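Local coordinates for protein Atp-dependent DNA ligase (Psychromonas sp., PDB 4D05) that joins nicks in double-stranded DNA, using ATP to form a covalent enzyme-adenylate as the first step of ligation, at residues V105-E108 with Q109-K113; D15-V18 with T19-Y22; M114-L117 with V118-N122; L140-L143 with L144-V148; F212-G215 with S216-D220. All blocks are in the same frame, centred on the assembly; numbering follows the deposited sequence.

Interaction 1: residues V105-E108 with Q109-K113; sequences VSFE and QRINK
Arg-110 folds back over the start of helix 107-121, the helix of a beta-alpha-beta unit in the adenylation domain, and its NH1 gives a hydrogen bond to Val-105 O at 2.8 Å. The acceptor lies only 3° out of the guanidinium plane, so the bond is made at the edge of the group, while Phe-107 CA packs over one of its faces. A bend at chi3 (-41°) turns the chain back toward this carbonyl. Val-105 CG1 lies 3.6 Å from Gln-109 OE1. Ile-111 CG1 sits over one face of the Phe-107 ring in a CH-pi contact, 3.9 Å from its centroid, and Ile-111 CD1 reaches Phe-107 CE2. The helical bonds from Arg-110 N to Ser-106 O and from Ile-111 N to Phe-107 O fix the spacing of these groups, with Ser-106 at the N-cap position. Farther out, Asp-99 OD1 forms a salt bridge with Arg-110 NE, and His-158 stacks on Phe-107. A leucine in place of Arg-110 would probably leave Val-105 O without this donor and Asp-99 without its cationic mate. Beyond the helix start, Ala-162 O accepts a further hydrogen bond from Arg-110 NH1.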
loop_
_atom_site.group_PDB
_atom_site.type_symbol
_atom_site.label_atom_id
_atom_site.label_comp_id
_atom_site.label_asym_id
_atom_site.label_seq_id
_atom_site.Cartn_x
_atom_site.Cartn_y
_atom_site.Cartn_z
ATOM N N VAL A 105 6.964 20.815 -11.475
ATOM C CA VAL A 105 7.965 20.152 -12.312
ATOM C C VAL A 105 7.857 18.624 -12.184
ATOM O O VAL A 105 7.027 18.094 -11.415
ATOM C CB VAL A 105 9.411 20.624 -11.999
ATOM C CG1 VAL A 105 9.609 22.133 -12.380
ATOM C CG2 VAL A 105 9.785 20.390 -10.560
ATOM N N SER A 106 8.674 17.922 -12.960
ATOM C CA SER A 106 8.620 16.459 -13.016
ATOM C C SER A 106 9.085 15.830 -11.715
ATOM O O SER A 106 9.813 16.431 -10.949
ATOM C CB SER A 106 9.594 15.969 -14.108
ATOM O OG SER A 106 10.941 16.270 -13.697
ATOM N N PHE A 107 8.697 14.577 -11.481
ATOM C CA PHE A 107 9.032 13.926 -10.217
ATOM C C PHE A 107 10.549 13.835 -10.005
ATOM O O PHE A 107 11.017 13.945 -8.903
ATOM C CB PHE A 107 8.390 12.534 -10.141
ATOM C CG PHE A 107 8.596 11.868 -8.800
ATOM C CD1 PHE A 107 8.180 12.492 -7.633
ATOM C CD2 PHE A 107 9.215 10.640 -8.695
ATOM C CE1 PHE A 107 8.385 11.900 -6.394
ATOM C CE2 PHE A 107 9.395 10.063 -7.467
ATOM C CZ PHE A 107 8.973 10.700 -6.310
ATOM N N GLU A 108 11.320 13.624 -11.066
ATOM C CA GLU A 108 12.767 13.590 -10.942
ATOM C C GLU A 108 13.327 14.860 -10.279
ATOM O O GLU A 108 14.175 14.787 -9.397
ATOM C CB GLU A 108 13.404 13.359 -12.305
ATOM C CG GLU A 108 14.874 13.172 -12.206
ATOM C CD GLU A 108 15.422 12.642 -13.497
ATOM O OE1 GLU A 108 15.349 11.397 -13.700
ATOM O OE2 GLU A 108 15.842 13.474 -14.336
ATOM N N GLN A 109 12.863 16.033 -10.715
ATOM C CA GLN A 109 13.297 17.278 -10.064
ATOM C C GLN A 109 12.727 17.430 -8.674
ATOM O O GLN A 109 13.337 18.059 -7.820
ATOM C CB GLN A 109 12.938 18.492 -10.919
ATOM C CG GLN A 109 13.881 18.684 -12.105
ATOM C CD GLN A 109 13.655 19.997 -12.857
ATOM O OE1 GLN A 109 13.026 20.917 -12.361
ATOM N NE2 GLN A 109 14.220 20.089 -14.048
ATOM N N ARG A 110 11.544 16.879 -8.434
ATOM C CA ARG A 110 10.995 16.934 -7.097
ATOM C C ARG A 110 11.864 16.122 -6.137
ATOM O O ARG A 110 12.089 16.539 -5.034
ATOM C CB ARG A 110 9.535 16.475 -7.073
ATOM C CG ARG A 110 8.690 17.367 -7.959
ATOM C CD ARG A 110 7.217 17.314 -7.950
ATOM N NE ARG A 110 6.564 16.036 -7.884
ATOM C CZ ARG A 110 5.916 15.407 -8.862
ATOM N NH1 ARG A 110 5.956 15.802 -10.128
ATOM N NH2 ARG A 110 5.284 14.286 -8.572
ATOM N N ILE A 111 12.350 14.957 -6.557
ATOM C CA ILE A 111 13.257 14.188 -5.710
ATOM C C ILE A 111 14.503 14.996 -5.374
ATOM O O ILE A 111 14.965 15.041 -4.243
ATOM C CB ILE A 111 13.688 12.894 -6.407
ATOM C CG1 ILE A 111 12.498 11.930 -6.560
ATOM C CG2 ILE A 111 14.802 12.232 -5.643
ATOM C CD1 ILE A 111 12.831 10.730 -7.433
ATOM N N ASN A 112 15.064 15.663 -6.375
ATOM C CA ASN A 112 16.263 16.443 -6.113
ATOM C C ASN A 112 16.000 17.543 -5.085
ATOM O O ASN A 112 16.806 17.775 -4.180
ATOM C CB ASN A 112 16.803 17.010 -7.415
ATOM C CG ASN A 112 18.194 17.499 -7.276
ATOM O OD1 ASN A 112 18.393 18.652 -6.891
ATOM N ND2 ASN A 112 19.207 16.606 -7.554
ATOM N N LYS A 113 14.857 18.202 -5.214
ATOM C CA LYS A 113 14.500 19.228 -4.241
ATOM C C LYS A 113 14.297 18.627 -2.846
ATOM O O LYS A 113 14.755 19.195 -1.862
ATOM C CB LYS A 113 13.281 20.022 -4.678
ATOM C CG LYS A 113 12.981 21.177 -3.752
ATOM C CD LYS A 113 11.930 22.084 -4.303
ATOM C CE LYS A 113 11.688 23.234 -3.383
ATOM N NZ LYS A 113 10.762 24.237 -3.981
#

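Interaction 2: residues D15-V18 with T19-Y22; sequences DIDV and TQYY
Thr-19 binds Asp-17 twice through a single carboxylate oxygen: its OG1 donates to OD1 at 2.7 Å and its backbone N to the same OD1 at 3.0 Å. Both donors approach from one face of the carboxylate, the hydroxyl on the syn side and the amide, which closes an Asx turn, from above the plane. The Asp-17 side chain reaches them with CG anti to the backbone N (chi1 173°), turning OD1 back over the beginning of the 3-10 segment. Gln-20 follows, its N bonded to Asp-17 O at 3.0 Å with an N-H...O angle of 166°, while its CG passes 3.4 Å from Asp-17 OD2. Tyr-21 N donates to Val-18 O, with the donor above the carbonyl plane. From here the chain enters strand 21-26, an outer strand of a mixed sheet in the adenylation domain. The ring of Tyr-21 turns its edge to Asp-17 O, whereas Ile-16 CD1 lies over one face and Ile-16 CB is 3.9 Å from Tyr-21 CE1. A water accepts from Asp-17 N and donates to Tyr-21 OH, joining the phenol to the loop backbone. Leu-157 of strand 154-159 and Met-173 of strand 173-175 pack on both Ile-16 and Tyr-21. The paired grip on Asp-17 OD1 is consistent with a carboxylate that stays ionised and holds the Thr-19 amide and hydroxyl together at the entry to the strand.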
loop_
_atom_site.group_PDB
_atom_site.type_symbol
_atom_site.label_atom_id
_atom_site.label_comp_id
_atom_site.label_asym_id
_atom_site.label_seq_id
_atom_site.Cartn_x
_atom_site.Cartn_y
_atom_site.Cartn_z
ATOM N N ASP A 15 3.362 -4.295 -18.149
ATOM C CA ASP A 15 3.951 -3.893 -19.415
ATOM C C ASP A 15 4.581 -2.499 -19.366
ATOM O O ASP A 15 4.728 -1.837 -20.382
ATOM C CB ASP A 15 2.928 -3.985 -20.541
ATOM C CG ASP A 15 1.884 -2.917 -20.461
ATOM O OD1 ASP A 15 1.605 -2.447 -19.334
ATOM O OD2 ASP A 15 1.349 -2.543 -21.528
ATOM N N ILE A 16 4.986 -2.054 -18.198
ATOM C CA ILE A 16 5.687 -0.768 -18.116
ATOM C C ILE A 16 7.160 -0.915 -18.508
ATOM O O ILE A 16 7.713 -2.021 -18.543
ATOM C CB ILE A 16 5.619 -0.206 -16.696
ATOM C CG1 ILE A 16 6.237 -1.217 -15.714
ATOM C CG2 ILE A 16 4.154 0.105 -16.341
ATOM C CD1 ILE A 16 6.311 -0.711 -14.254
ATOM N N ASP A 17 7.805 0.207 -18.775
ATOM C CA ASP A 17 9.251 0.221 -18.908
ATOM C C ASP A 17 9.749 0.594 -17.529
ATOM O O ASP A 17 9.762 1.776 -17.162
ATOM C CB ASP A 17 9.677 1.253 -19.945
ATOM C CG ASP A 17 11.179 1.448 -20.014
ATOM O OD1 ASP A 17 11.954 0.810 -19.232
ATOM O OD2 ASP A 17 11.577 2.297 -20.845
ATOM N N VAL A 18 10.145 -0.420 -16.763
ATOM C CA VAL A 18 10.535 -0.215 -15.366
ATOM C C VAL A 18 11.679 0.781 -15.212
ATOM O O VAL A 18 11.790 1.396 -14.159
ATOM C CB VAL A 18 10.856 -1.534 -14.638
ATOM C CG1 VAL A 18 12.197 -2.107 -15.071
ATOM C CG2 VAL A 18 10.877 -1.299 -13.166
ATOM N N THR A 19 12.506 0.971 -16.245
ATOM C CA THR A 19 13.656 1.873 -16.123
ATOM C C THR A 19 13.246 3.332 -16.044
ATOM O O THR A 19 14.074 4.203 -15.760
ATOM C CB THR A 19 14.679 1.703 -17.272
ATOM O OG1 THR A 19 14.148 2.256 -18.485
ATOM C CG2 THR A 19 14.986 0.192 -17.461
ATOM N N GLN A 20 11.978 3.622 -16.290
ATOM C CA GLN A 20 11.506 5.005 -16.244
ATOM C C GLN A 20 10.954 5.362 -14.879
ATOM O O GLN A 20 10.566 6.512 -14.671
ATOM C CB GLN A 20 10.418 5.207 -17.269
ATOM C CG GLN A 20 10.839 4.757 -18.589
ATOM C CD GLN A 20 10.826 5.846 -19.553
ATOM O OE1 GLN A 20 11.534 6.839 -19.379
ATOM N NE2 GLN A 20 10.018 5.697 -20.589
ATOM N N TYR A 21 10.929 4.400 -13.954
ATOM C CA TYR A 21 10.307 4.635 -12.646
ATOM C C TYR A 21 11.285 4.659 -11.496
ATOM O O TYR A 21 12.176 3.811 -11.397
ATOM C CB TYR A 21 9.289 3.539 -12.344
ATOM C CG TYR A 21 8.159 3.572 -13.293
ATOM C CD1 TYR A 21 8.297 3.034 -14.566
ATOM C CD2 TYR A 21 6.961 4.167 -12.954
ATOM C CE1 TYR A 21 7.281 3.093 -15.460
ATOM C CE2 TYR A 21 5.934 4.225 -13.852
ATOM C CZ TYR A 21 6.105 3.682 -15.116
ATOM O OH TYR A 21 5.108 3.733 -16.061
ATOM N N TYR A 22 11.078 5.601 -10.584
ATOM C CA TYR A 22 11.755 5.566 -9.309
ATOM C C TYR A 22 11.019 4.608 -8.375
ATOM O O TYR A 22 9.794 4.673 -8.237
ATOM C CB TYR A 22 11.847 6.975 -8.681
ATOM C CG TYR A 22 12.977 7.762 -9.330
ATOM C CD1 TYR A 22 14.296 7.577 -8.920
ATOM C CD2 TYR A 22 12.726 8.624 -10.370
ATOM C CE1 TYR A 22 15.348 8.273 -9.525
ATOM C CE2 TYR A 22 13.752 9.317 -10.988
ATOM C CZ TYR A 22 15.057 9.133 -10.566
ATOM O OH TYR A 22 16.070 9.841 -11.200
HETATM O O HOH W 1 6.092 2.723 -18.806
HETATM O O HOH W 2 13.550 1.780 -12.079
#

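Interaction 3: residues M114-L117 with V118-N122; sequences MQTL and VTDTN
Leu-117 O is gripped twice by Thr-121, whose OG1 donates at 2.8 Å and whose backbone N donates at 3.0 Å. The two donors approach from opposite faces of the carbonyl plane, so the hydroxyl adds to the helical bond without displacing it. Two residues earlier, Gln-115 O is held in the same manner by Thr-119, with OG1 and N each 3.0 Å away and again on opposite faces. In both threonines OG1 stands anti to the carbonyl carbon and beside the backbone N (chi1 -62° in Thr-121), which directs the hydroxyl back toward the preceding turn. This is the last part of helix 107-121, the crossover helix between strands 94-99 and 126-128 of a beta-alpha-beta unit; Asn-122, with positive phi, leaves the helical conformation. On the exposed side, Thr-116 and Asp-120 run alongside each other in the same direction, CG2 of the threonine 3.3 Å from OD2 of the aspartate. Val-118 N bonds almost straight to Met-114 O, with an N-H...O angle of 170°, and Val-118 CG2 also leans on that oxygen. Toward the sheet, the selenomethionine Met-114 and Val-118 both pack on Ile-97 and Met-128. Thr-121 touches Leu-126 of strand 126-128 and, in a loop, Ser-56 and Pro-58.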
loop_
_atom_site.group_PDB
_atom_site.type_symbol
_atom_site.label_atom_id
_atom_site.label_comp_id
_atom_site.label_asym_id
_atom_site.label_seq_id
_atom_site.Cartn_x
_atom_site.Cartn_y
_atom_site.Cartn_z
HETATM N N MSE A 114 13.586 17.506 -2.763
HETATM C CA MSE A 114 13.349 16.886 -1.473
HETATM C C MSE A 114 14.655 16.526 -0.762
HETATM O O MSE A 114 14.770 16.705 0.455
HETATM C CB MSE A 114 12.486 15.618 -1.635
HETATM C CG MSE A 114 11.066 15.930 -1.950
HETATM SE SE MSE A 114 9.896 14.328 -1.794
HETATM C CE MSE A 114 10.455 13.473 -3.409
ATOM N N GLN A 115 15.640 16.019 -1.511
ATOM C CA GLN A 115 16.942 15.653 -0.923
ATOM C C GLN A 115 17.548 16.881 -0.256
ATOM O O GLN A 115 18.032 16.797 0.855
ATOM C CB GLN A 115 17.931 15.108 -1.963
ATOM C CG GLN A 115 17.507 13.778 -2.585
ATOM C CD GLN A 115 18.417 13.275 -3.735
ATOM O OE1 GLN A 115 18.574 13.937 -4.769
ATOM N NE2 GLN A 115 18.939 12.049 -3.584
ATOM N N THR A 116 17.517 18.010 -0.952
ATOM C CA THR A 116 18.020 19.270 -0.403
ATOM C C THR A 116 17.232 19.741 0.808
ATOM O O THR A 116 17.814 20.132 1.807
ATOM C CB THR A 116 18.055 20.367 -1.480
ATOM O OG1 THR A 116 18.986 19.995 -2.499
ATOM C CG2 THR A 116 18.538 21.661 -0.887
ATOM N N LEU A 117 15.907 19.719 0.720
ATOM C CA LEU A 117 15.067 20.120 1.839
ATOM C C LEU A 117 15.394 19.298 3.099
ATOM O O LEU A 117 15.560 19.845 4.193
ATOM C CB LEU A 117 13.586 19.964 1.490
ATOM C CG LEU A 117 13.015 20.888 0.411
ATOM C CD1 LEU A 117 11.566 20.490 0.171
ATOM C CD2 LEU A 117 13.126 22.351 0.804
ATOM N N VAL A 118 15.481 17.974 2.949
ATOM C CA VAL A 118 15.789 17.123 4.086
ATOM C C VAL A 118 17.181 17.404 4.669
ATOM O O VAL A 118 17.341 17.512 5.902
ATOM C CB VAL A 118 15.586 15.623 3.719
ATOM C CG1 VAL A 118 16.168 14.721 4.798
ATOM C CG2 VAL A 118 14.105 15.335 3.477
ATOM N N THR A 119 18.179 17.536 3.799
ATOM C CA THR A 119 19.565 17.790 4.251
ATOM C C THR A 119 19.686 19.140 4.967
ATOM O O THR A 119 20.305 19.245 6.062
ATOM C CB THR A 119 20.561 17.665 3.067
ATOM O OG1 THR A 119 20.477 16.341 2.513
ATOM C CG2 THR A 119 21.985 17.876 3.564
ATOM N N ASP A 120 19.055 20.156 4.402
ATOM C CA ASP A 120 19.114 21.526 4.958
ATOM C C ASP A 120 18.374 21.619 6.299
ATOM O O ASP A 120 18.800 22.284 7.212
ATOM C CB ASP A 120 18.509 22.532 3.973
ATOM C CG ASP A 120 19.425 22.808 2.771
ATOM O OD1 ASP A 120 20.581 22.315 2.756
ATOM O OD2 ASP A 120 18.989 23.515 1.838
ATOM N N THR A 121 17.241 20.952 6.404
ATOM C CA THR A 121 16.471 20.948 7.630
ATOM C C THR A 121 17.256 20.237 8.751
ATOM O O THR A 121 17.247 20.692 9.895
ATOM C CB THR A 121 15.099 20.254 7.387
ATOM O OG1 THR A 121 14.364 20.989 6.401
ATOM C CG2 THR A 121 14.293 20.174 8.650
ATOM N N ASN A 122 17.924 19.132 8.410
ATOM C CA ASN A 122 18.794 18.398 9.336
ATOM C C ASN A 122 18.106 18.057 10.637
ATOM O O ASN A 122 18.646 18.264 11.727
ATOM C CB ASN A 122 20.082 19.193 9.616
ATOM C CG ASN A 122 21.187 18.329 10.210
ATOM O OD1 ASN A 122 21.299 17.149 9.913
ATOM N ND2 ASN A 122 21.994 18.917 11.060
#

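Interaction 4: residues L140-L143 with L144-V148; sequences LFDL and LNKVV
Leu-144 N donates to Leu-140 O at 2.8 Å, the shortest in a run of i-to-i+4 bonds that continues with Asn-145 N to Phe-141 O, Lys-146 N to Asp-142 O and Val-147 N to Leu-143 O. The side chains of Asp-142 and Asn-145 are joined through a water, which donates to Asp-142 OD1 and accepts from Asn-145 ND2, each at 2.9 Å. The other end of that amide, Asn-145 OD1, accepts from Lys-177, so both ends of the group are engaged and its rotation is probably fixed. Lys-146 CG is anti to the carbonyl carbon (chi1 -67°), and the chain runs out extended, CG passing 3.4 Å from Asp-142 O. The amino group of Lys-146 stays 4.6 Å from Asp-142 OD2 at NZ, too far for a salt bridge, although the opposite charges would still attract. Packing within the helix is modest: Leu-143 CD1 meets Val-147 CG2 at 4.1 Å, and CG2 also rests against Leu-143 O. The apolar side of helix 137-149 is applied to a mixed sheet of the adenylation domain. Leu-140, Leu-143, Leu-144 and Val-147 all touch Leu-155 of strand 154-159, Leu-140 and Leu-143 reach Val-23 of strand 21-26, and Leu-140 and Leu-144 meet Leu-175 of strand 173-175.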
loop_
_atom_site.group_PDB
_atom_site.type_symbol
_atom_site.label_atom_id
_atom_site.label_comp_id
_atom_site.label_asym_id
_atom_site.label_seq_id
_atom_site.Cartn_x
_atom_site.Cartn_y
_atom_site.Cartn_z
ATOM N N LEU A 140 13.323 -6.162 -10.029
ATOM C CA LEU A 140 12.283 -5.495 -9.268
ATOM C C LEU A 140 11.588 -6.500 -8.326
ATOM O O LEU A 140 11.342 -6.218 -7.135
ATOM C CB LEU A 140 11.276 -4.890 -10.235
ATOM C CG LEU A 140 10.112 -4.160 -9.579
ATOM C CD1 LEU A 140 10.591 -2.892 -8.898
ATOM C CD2 LEU A 140 8.993 -3.888 -10.606
ATOM N N PHE A 141 11.301 -7.695 -8.846
ATOM C CA PHE A 141 10.590 -8.703 -8.057
ATOM C C PHE A 141 11.545 -9.321 -7.032
ATOM O O PHE A 141 11.137 -9.765 -5.967
ATOM C CB PHE A 141 10.012 -9.791 -8.969
ATOM C CG PHE A 141 8.723 -9.437 -9.666
ATOM C CD1 PHE A 141 8.248 -8.148 -9.739
ATOM C CD2 PHE A 141 7.949 -10.462 -10.239
ATOM C CE1 PHE A 141 7.048 -7.856 -10.370
ATOM C CE2 PHE A 141 6.750 -10.169 -10.890
ATOM C CZ PHE A 141 6.313 -8.838 -10.944
ATOM N N ASP A 142 12.835 -9.352 -7.340
ATOM C CA ASP A 142 13.811 -9.779 -6.338
ATOM C C ASP A 142 13.841 -8.768 -5.183
ATOM O O ASP A 142 13.864 -9.159 -4.012
ATOM C CB ASP A 142 15.223 -9.932 -6.978
ATOM C CG ASP A 142 16.145 -10.899 -6.218
ATOM O OD1 ASP A 142 15.677 -11.884 -5.629
ATOM O OD2 ASP A 142 17.381 -10.668 -6.254
ATOM N N LEU A 143 13.880 -7.480 -5.525
ATOM C CA LEU A 143 13.832 -6.408 -4.524
ATOM C C LEU A 143 12.555 -6.504 -3.683
ATOM O O LEU A 143 12.616 -6.376 -2.464
ATOM C CB LEU A 143 13.934 -5.037 -5.179
ATOM C CG LEU A 143 13.750 -3.860 -4.234
ATOM C CD1 LEU A 143 14.767 -3.846 -3.116
ATOM C CD2 LEU A 143 13.809 -2.601 -5.040
ATOM N N LEU A 144 11.423 -6.748 -4.342
ATOM C CA LEU A 144 10.152 -6.900 -3.619
ATOM C C LEU A 144 10.303 -8.000 -2.557
ATOM O O LEU A 144 9.876 -7.856 -1.406
ATOM C CB LEU A 144 9.027 -7.192 -4.587
ATOM C CG LEU A 144 7.660 -7.422 -3.982
ATOM C CD1 LEU A 144 7.217 -6.231 -3.198
ATOM C CD2 LEU A 144 6.685 -7.720 -5.115
ATOM N N ASN A 145 10.858 -9.137 -2.958
ATOM C CA ASN A 145 11.107 -10.197 -1.988
ATOM C C ASN A 145 12.017 -9.795 -0.825
ATOM O O ASN A 145 11.761 -10.131 0.319
ATOM C CB ASN A 145 11.697 -11.450 -2.661
ATOM C CG ASN A 145 11.674 -12.637 -1.713
ATOM O OD1 ASN A 145 10.605 -13.005 -1.194
ATOM N ND2 ASN A 145 12.822 -13.211 -1.451
ATOM N N LYS A 146 13.110 -9.090 -1.107
ATOM C CA LYS A 146 13.987 -8.632 -0.042
ATOM C C LYS A 146 13.234 -7.787 0.982
ATOM O O LYS A 146 13.390 -7.963 2.198
ATOM C CB LYS A 146 15.133 -7.828 -0.618
ATOM C CG LYS A 146 16.083 -8.638 -1.453
ATOM C CD LYS A 146 17.228 -7.722 -2.055
ATOM C CE LYS A 146 18.154 -8.465 -2.994
ATOM N NZ LYS A 146 19.213 -7.505 -3.497
ATOM N N VAL A 147 12.420 -6.887 0.472
ATOM C CA VAL A 147 11.689 -5.950 1.331
ATOM C C VAL A 147 10.669 -6.727 2.157
ATOM O O VAL A 147 10.598 -6.567 3.385
ATOM C CB VAL A 147 10.995 -4.911 0.474
ATOM C CG1 VAL A 147 9.942 -4.131 1.293
ATOM C CG2 VAL A 147 12.012 -3.974 -0.076
ATOM N N VAL A 148 9.922 -7.628 1.513
ATOM C CA VAL A 148 8.867 -8.358 2.235
ATOM C C VAL A 148 9.435 -9.367 3.271
ATOM O O VAL A 148 8.904 -9.508 4.391
ATOM C CB VAL A 148 7.906 -9.031 1.239
ATOM C CG1 VAL A 148 6.973 -10.049 1.931
ATOM C CG2 VAL A 148 7.124 -7.963 0.459
HETATM O O HOH W 3 15.338 -12.631 -2.862
#

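Interaction 5: residues F212-G215 with S216-D220; sequences FKIG and SGFSD
Phe-218 turns the edge of its ring toward the end of strand 211-214, bringing CE2 within 3.5 Å of Ile-214 O. The carbonyl oxygen lies near the ring plane, so it faces the rim with its C-H groups rather than the pi cloud. Phe-218 CD2 comes to 3.9 Å from Gly-215 O on the same rim. Phe-218 CG stands anti to the carbonyl carbon and beside the backbone N (chi1 -61°), which swings the ring back across the turn to the strand end. Apolar contact is lighter: Ile-214 CG2 approaches Phe-218 CE2 at 4.4 Å, and the same methyl lies 3.6 Å from Ser-216 O. No hydrogen bond passes between residues 212-215 and 216-220. Polar links instead run to the surroundings, with Gly-215 O accepting from Arg-223 and Ser-216 paired through its backbone with Phe-251. The backbone at Gly-217 has a positive phi of 95°, where a side chain would press on the preceding carbonyl oxygen. Beyond it Ser-219 takes the N-cap position before helix 220-224. The turn follows strand 211-214, one of the antiparallel strands of the OB-like domain, and the ring of Phe-251, from strand 250-256, stacks on Phe-218. Replacing Phe-218 with a serine would probably open a gap beside Ile-214 O and leave Phe-251 without its stacking partner. With edge contacts and light apolar packing in place of direct hydrogen bonds, the turn probably owes much of its shape to the backbone at Gly-217 and to partners elsewhere in the domain.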
loop_
_atom_site.group_PDB
_atom_site.type_symbol
_atom_site.label_atom_id
_atom_site.label_comp_id
_atom_site.label_asym_id
_atom_site.label_seq_id
_atom_site.Cartn_x
_atom_site.Cartn_y
_atom_site.Cartn_z
ATOM N N PHE A 212 -16.045 -17.466 -10.380
ATOM C CA PHE A 212 -14.822 -18.197 -10.733
ATOM C C PHE A 212 -14.497 -19.270 -9.743
ATOM O O PHE A 212 -15.039 -19.303 -8.624
ATOM C CB PHE A 212 -13.611 -17.253 -10.910
ATOM C CG PHE A 212 -13.252 -16.488 -9.678
ATOM C CD1 PHE A 212 -13.958 -15.343 -9.334
ATOM C CD2 PHE A 212 -12.215 -16.922 -8.850
ATOM C CE1 PHE A 212 -13.631 -14.623 -8.174
ATOM C CE2 PHE A 212 -11.855 -16.216 -7.714
ATOM C CZ PHE A 212 -12.584 -15.059 -7.365
ATOM N N LYS A 213 -13.621 -20.170 -10.183
ATOM C CA LYS A 213 -13.195 -21.322 -9.381
ATOM C C LYS A 213 -11.964 -21.013 -8.538
ATOM O O LYS A 213 -11.017 -20.413 -9.020
ATOM C CB LYS A 213 -12.866 -22.474 -10.330
ATOM C CG LYS A 213 -12.383 -23.726 -9.666
ATOM C CD LYS A 213 -12.147 -24.837 -10.669
ATOM C CE LYS A 213 -10.786 -24.718 -11.335
ATOM N NZ LYS A 213 -10.529 -25.991 -12.074
ATOM N N ILE A 214 -11.954 -21.498 -7.303
ATOM C CA ILE A 214 -10.790 -21.478 -6.444
ATOM C C ILE A 214 -10.503 -22.892 -5.977
ATOM O O ILE A 214 -11.323 -23.497 -5.254
ATOM C CB ILE A 214 -10.971 -20.552 -5.217
ATOM C CG1 ILE A 214 -11.163 -19.111 -5.666
ATOM C CG2 ILE A 214 -9.782 -20.663 -4.269
ATOM C CD1 ILE A 214 -11.538 -18.185 -4.516
ATOM N N GLY A 215 -9.350 -23.431 -6.398
ATOM C CA GLY A 215 -9.009 -24.818 -6.074
ATOM C C GLY A 215 -7.792 -24.961 -5.178
ATOM O O GLY A 215 -7.441 -26.074 -4.805
ATOM N N SER A 216 -7.141 -23.846 -4.847
ATOM C CA SER A 216 -5.923 -23.875 -4.029
ATOM C C SER A 216 -6.074 -23.014 -2.777
ATOM O O SER A 216 -6.956 -22.172 -2.696
ATOM C CB SER A 216 -4.722 -23.386 -4.856
ATOM O OG SER A 216 -4.489 -24.345 -5.889
ATOM N N GLY A 217 -5.193 -23.228 -1.812
ATOM C CA GLY A 217 -5.200 -22.471 -0.572
ATOM C C GLY A 217 -5.958 -23.176 0.553
ATOM O O GLY A 217 -6.131 -22.601 1.622
ATOM N N PHE A 218 -6.401 -24.417 0.332
ATOM C CA PHE A 218 -7.137 -25.156 1.343
ATOM C C PHE A 218 -6.210 -26.096 2.106
ATOM O O PHE A 218 -5.393 -26.806 1.502
ATOM C CB PHE A 218 -8.236 -26.013 0.704
ATOM C CG PHE A 218 -9.250 -25.208 -0.047
ATOM C CD1 PHE A 218 -10.217 -24.471 0.637
ATOM C CD2 PHE A 218 -9.252 -25.188 -1.420
ATOM C CE1 PHE A 218 -11.165 -23.732 -0.074
ATOM C CE2 PHE A 218 -10.180 -24.455 -2.106
ATOM C CZ PHE A 218 -11.134 -23.732 -1.444
ATOM N N SER A 219 -6.383 -26.151 3.418
ATOM C CA SER A 219 -5.687 -27.135 4.223
ATOM C C SER A 219 -6.376 -28.479 4.032
ATOM O O SER A 219 -7.490 -28.526 3.535
ATOM C CB SER A 219 -5.774 -26.756 5.687
ATOM O OG SER A 219 -7.122 -26.822 6.094
ATOM N N ASP A 220 -5.777 -29.565 4.480
ATOM C CA ASP A 220 -6.476 -30.832 4.307
ATOM C C ASP A 220 -7.749 -30.867 5.146
ATOM O O ASP A 220 -8.752 -31.458 4.733
ATOM C CB ASP A 220 -5.559 -32.023 4.565
ATOM C CG ASP A 220 -4.594 -32.285 3.392
ATOM O OD1 ASP A 220 -4.869 -31.895 2.201
ATOM O OD2 ASP A 220 -3.573 -32.928 3.677
#

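In the fold
Along the chain the contacts come in the order interaction 2, 1, 3, 4 and 5. Interactions 1 and 3 occupy successive parts of helix 107-121, their centres about 13 Å apart, with Phe-107 and Met-114 packing across the join. Interaction 2 meets interaction 1 through Tyr-22, which packs on Ile-111 and whose OH probably hydrogen-bonds Glu-108 OE1 at 3.0 Å. It also touches interaction 4, where Val-18 packs on Leu-140. These four lie in the adenylation domain, which holds the bound AMP. Interaction 5, in the OB-like domain, stands apart, its centre about 46 Å from that of interaction 1, reflecting the two-domain build of this minimal ligase.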